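Local coordinates for protein ornithine cyclodeaminase (Methanococcus maripaludis S2, PDB 3C2Q) that converts ornithine to proline with release of ammonia, using NAD(+) as cofactor, at residues I147-E160 against E228-P240. Residues are numbered along the deposited sequence; the frame is centred on the assembly and turned at random.
Sequences IHTGGGPALAKMVE and EGIMYQCIKNNIP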
# COMPACT_ATOMS: atom_id res chain seq x y z
N ILE B 147 -17.97 2.44 -8.51
CA ILE B 147 -18.96 3.52 -8.46
C ILE B 147 -18.39 4.75 -7.76
O ILE B 147 -18.49 5.89 -8.27
CB ILE B 147 -20.31 3.09 -7.76
CG1 ILE B 147 -20.80 1.73 -8.27
CG2 ILE B 147 -21.40 4.17 -7.99
CD1 ILE B 147 -20.91 1.61 -9.84
N HIS B 148 -17.76 4.53 -6.60
CA HIS B 148 -17.21 5.64 -5.84
C HIS B 148 -16.22 6.47 -6.62
O HIS B 148 -16.15 7.67 -6.42
CB HIS B 148 -16.50 5.17 -4.55
CG HIS B 148 -17.34 4.29 -3.69
ND1 HIS B 148 -18.72 4.38 -3.62
CD2 HIS B 148 -16.99 3.26 -2.88
CE1 HIS B 148 -19.18 3.46 -2.79
NE2 HIS B 148 -18.14 2.77 -2.32
N THR B 149 -15.46 5.82 -7.51
CA THR B 149 -14.40 6.52 -8.28
C THR B 149 -14.88 7.08 -9.63
O THR B 149 -14.07 7.62 -10.39
CB THR B 149 -13.20 5.58 -8.56
OG1 THR B 149 -13.64 4.47 -9.33
CG2 THR B 149 -12.59 5.09 -7.28
N GLY B 150 -16.18 6.98 -9.91
CA GLY B 150 -16.75 7.57 -11.14
C GLY B 150 -16.60 6.68 -12.35
O GLY B 150 -16.79 7.15 -13.48
N GLY B 151 -16.30 5.39 -12.13
CA GLY B 151 -16.18 4.42 -13.20
C GLY B 151 -17.50 3.77 -13.62
O GLY B 151 -17.51 3.04 -14.58
N GLY B 152 -18.58 4.02 -12.90
CA GLY B 152 -19.86 3.33 -13.16
C GLY B 152 -20.40 3.54 -14.57
O GLY B 152 -20.74 2.57 -15.26
N PRO B 153 -20.52 4.82 -14.99
CA PRO B 153 -21.02 5.07 -16.35
C PRO B 153 -20.23 4.36 -17.45
O PRO B 153 -20.83 3.87 -18.42
CB PRO B 153 -20.95 6.59 -16.48
CG PRO B 153 -21.11 7.09 -15.05
CD PRO B 153 -20.32 6.08 -14.24
N ALA B 154 -18.89 4.31 -17.33
CA ALA B 154 -18.06 3.63 -18.31
C ALA B 154 -18.37 2.14 -18.36
O ALA B 154 -18.53 1.58 -19.46
CB ALA B 154 -16.55 3.87 -18.02
N LEU B 155 -18.51 1.52 -17.19
CA LEU B 155 -18.82 0.09 -17.15
C LEU B 155 -20.22 -0.17 -17.69
O LEU B 155 -20.42 -1.13 -18.44
CB LEU B 155 -18.70 -0.47 -15.73
CG LEU B 155 -19.03 -1.96 -15.58
CD1 LEU B 155 -18.24 -2.80 -16.59
CD2 LEU B 155 -18.76 -2.41 -14.14
N ALA B 156 -21.18 0.68 -17.33
CA ALA B 156 -22.56 0.51 -17.85
C ALA B 156 -22.60 0.57 -19.39
O ALA B 156 -23.29 -0.20 -20.04
CB ALA B 156 -23.48 1.57 -17.25
N LYS B 157 -21.84 1.50 -19.95
CA LYS B 157 -21.67 1.57 -21.40
C LYS B 157 -21.08 0.31 -22.05
O LYS B 157 -21.54 -0.11 -23.14
CB LYS B 157 -20.89 2.84 -21.77
CG LYS B 157 -20.77 3.09 -23.28
CD LYS B 157 -22.11 3.28 -23.95
CE LYS B 157 -22.73 4.60 -23.56
NZ LYS B 157 -23.87 4.93 -24.48
N MSE B 158 -20.09 -0.31 -21.42
CA MSE B 158 -19.54 -1.57 -21.93
C MSE B 158 -20.61 -2.66 -21.95
O MSE B 158 -20.66 -3.44 -22.90
CB MSE B 158 -18.31 -2.03 -21.13
CG MSE B 158 -17.15 -1.06 -21.24
SE MSE B 158 -15.75 -1.50 -19.88
CE MSE B 158 -14.81 0.22 -19.94
N VAL B 159 -21.44 -2.72 -20.92
CA VAL B 159 -22.59 -3.64 -20.89
C VAL B 159 -23.55 -3.32 -22.06
O VAL B 159 -23.90 -4.21 -22.84
CB VAL B 159 -23.36 -3.56 -19.55
CG1 VAL B 159 -24.53 -4.53 -19.55
CG2 VAL B 159 -22.41 -3.91 -18.34
N GLU B 160 -23.92 -2.04 -22.18
CA GLU B 160 -24.78 -1.55 -23.26
C GLU B 160 -24.24 -1.95 -24.63
O GLU B 160 -25.00 -2.43 -25.50
CB GLU B 160 -24.97 -0.03 -23.11
CG GLU B 160 -25.88 0.60 -24.16
CD GLU B 160 -26.07 2.10 -23.99
OE1 GLU B 160 -25.44 2.74 -23.08
OE2 GLU B 160 -26.90 2.64 -24.76
N GLU B 228 -31.21 3.94 -15.57
CA GLU B 228 -29.85 4.05 -16.10
C GLU B 228 -28.90 3.28 -15.17
O GLU B 228 -29.28 2.96 -14.03
CB GLU B 228 -29.39 5.53 -16.20
CG GLU B 228 -29.18 6.16 -14.83
CD GLU B 228 -28.79 7.65 -14.85
OE1 GLU B 228 -29.52 8.46 -15.45
OE2 GLU B 228 -27.76 8.03 -14.23
N GLY B 229 -27.69 3.00 -15.66
CA GLY B 229 -26.64 2.43 -14.80
C GLY B 229 -26.33 0.99 -15.19
O GLY B 229 -26.85 0.43 -16.18
N ILE B 230 -25.44 0.38 -14.41
CA ILE B 230 -24.94 -0.96 -14.72
C ILE B 230 -26.05 -2.01 -14.61
O ILE B 230 -26.21 -2.82 -15.53
CB ILE B 230 -23.77 -1.33 -13.77
CG1 ILE B 230 -22.57 -0.40 -13.99
CG2 ILE B 230 -23.38 -2.81 -13.99
CD1 ILE B 230 -21.65 -0.27 -12.68
N MSE B 231 -26.78 -2.04 -13.50
CA MSE B 231 -27.80 -3.06 -13.27
C MSE B 231 -28.94 -2.87 -14.30
O MSE B 231 -29.42 -3.85 -14.87
CB MSE B 231 -28.36 -2.96 -11.84
CG MSE B 231 -27.30 -2.98 -10.71
SE MSE B 231 -26.04 -4.48 -11.04
CE MSE B 231 -27.22 -5.88 -10.72
N TYR B 232 -29.32 -1.62 -14.55
CA TYR B 232 -30.25 -1.30 -15.64
C TYR B 232 -29.82 -1.89 -16.99
O TYR B 232 -30.59 -2.58 -17.66
CB TYR B 232 -30.44 0.21 -15.75
CG TYR B 232 -31.23 0.66 -16.98
CD1 TYR B 232 -32.63 0.75 -16.93
CD2 TYR B 232 -30.58 1.00 -18.17
CE1 TYR B 232 -33.36 1.17 -18.07
CE2 TYR B 232 -31.30 1.43 -19.31
CZ TYR B 232 -32.69 1.51 -19.24
OH TYR B 232 -33.41 1.91 -20.36
N GLN B 233 -28.58 -1.65 -17.39
CA GLN B 233 -28.12 -2.21 -18.64
C GLN B 233 -28.10 -3.73 -18.65
O GLN B 233 -28.27 -4.33 -19.72
CB GLN B 233 -26.76 -1.65 -19.06
CG GLN B 233 -26.81 -0.16 -19.40
CD GLN B 233 -27.61 0.16 -20.66
OE1 GLN B 233 -27.88 -0.71 -21.50
NE2 GLN B 233 -27.98 1.44 -20.80
N CYS B 234 -27.86 -4.35 -17.50
CA CYS B 234 -27.91 -5.82 -17.43
C CYS B 234 -29.35 -6.31 -17.70
O CYS B 234 -29.54 -7.27 -18.46
CB CYS B 234 -27.43 -6.35 -16.07
SG CYS B 234 -25.62 -6.23 -15.86
N ILE B 235 -30.32 -5.67 -17.06
CA ILE B 235 -31.73 -5.99 -17.31
C ILE B 235 -32.06 -5.83 -18.80
O ILE B 235 -32.58 -6.76 -19.44
CB ILE B 235 -32.69 -5.14 -16.44
CG1 ILE B 235 -32.48 -5.47 -14.94
CG2 ILE B 235 -34.18 -5.31 -16.87
CD1 ILE B 235 -32.51 -7.01 -14.59
N LYS B 236 -31.72 -4.67 -19.37
CA LYS B 236 -32.11 -4.36 -20.76
C LYS B 236 -31.48 -5.28 -21.75
O LYS B 236 -32.07 -5.56 -22.80
CB LYS B 236 -31.75 -2.93 -21.14
CG LYS B 236 -32.38 -1.87 -20.26
CD LYS B 236 -33.91 -1.99 -20.14
CE LYS B 236 -34.65 -1.31 -21.27
NZ LYS B 236 -36.08 -1.06 -20.89
N ASN B 237 -30.27 -5.75 -21.44
CA ASN B 237 -29.51 -6.51 -22.41
C ASN B 237 -29.47 -7.99 -22.07
O ASN B 237 -28.76 -8.74 -22.71
CB ASN B 237 -28.11 -5.91 -22.58
CG ASN B 237 -28.15 -4.56 -23.24
OD1 ASN B 237 -28.33 -4.48 -24.46
ND2 ASN B 237 -28.03 -3.49 -22.46
N ASN B 238 -30.26 -8.38 -21.08
CA ASN B 238 -30.33 -9.76 -20.59
C ASN B 238 -28.94 -10.31 -20.23
O ASN B 238 -28.60 -11.44 -20.61
CB ASN B 238 -31.06 -10.67 -21.60
CG ASN B 238 -32.38 -10.07 -22.08
OD1 ASN B 238 -32.58 -9.87 -23.28
ND2 ASN B 238 -33.28 -9.76 -21.14
N ILE B 239 -28.15 -9.50 -19.51
CA ILE B 239 -26.86 -9.95 -19.01
C ILE B 239 -27.05 -10.48 -17.60
O ILE B 239 -27.53 -9.75 -16.76
CB ILE B 239 -25.80 -8.82 -19.03
CG1 ILE B 239 -25.38 -8.56 -20.46
CG2 ILE B 239 -24.50 -9.24 -18.27
CD1 ILE B 239 -25.95 -7.35 -21.02
N PRO B 240 -26.71 -11.74 -17.36
CA PRO B 240 -26.90 -12.32 -16.04
C PRO B 240 -25.92 -11.72 -15.03
O PRO B 240 -24.80 -11.36 -15.40
CB PRO B 240 -26.57 -13.80 -16.25
CG PRO B 240 -25.65 -13.81 -17.37
CD PRO B 240 -26.11 -12.71 -18.30
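I230 drives its side chain as a knob into a hollow formed by I147, G152, L155 and A156, and its CD1 meets CD1 of I147 tip to tip at a tight 3.5 Å. CG1 of I230 rests 3.7 Å from the carbonyl O of G152. Helices 152-160 and 230-237 run almost parallel, 6° apart with their axes 8.5 Å from each other, a worked example of how small residues bring helices together: the methyl of A156 fits against the start of the second helix, its CB 3.6 Å from C of G229. One turn on, V159 is the answering bump. Its CG1, anti to the backbone N (chi1 -179°), enters a notch between CB of Q233, SG of C234 and CD1 of I239, the last at 3.5 Å. Toward the partly exposed side, Q233 bends at chi2 so that its amide lies across E160, the amide and carboxylate planes 12° apart and OE1 of Q233 3.4 Å from CB of E160. An alanine in place of E160 would probably leave K157 without its salt-bridge mate and strip the Q233 amide of the CG and carboxylate packed against it. Both helices flank the parallel sheet of the Rossmann domain, strand 241-244 following helix 230-237 after a short turn. Between them the chemistry is largely apolar, and hydrogen bonds run within each segment or to neighbours such as D177, which implies that shape complementarity, rather than directed bonding, sets their fit.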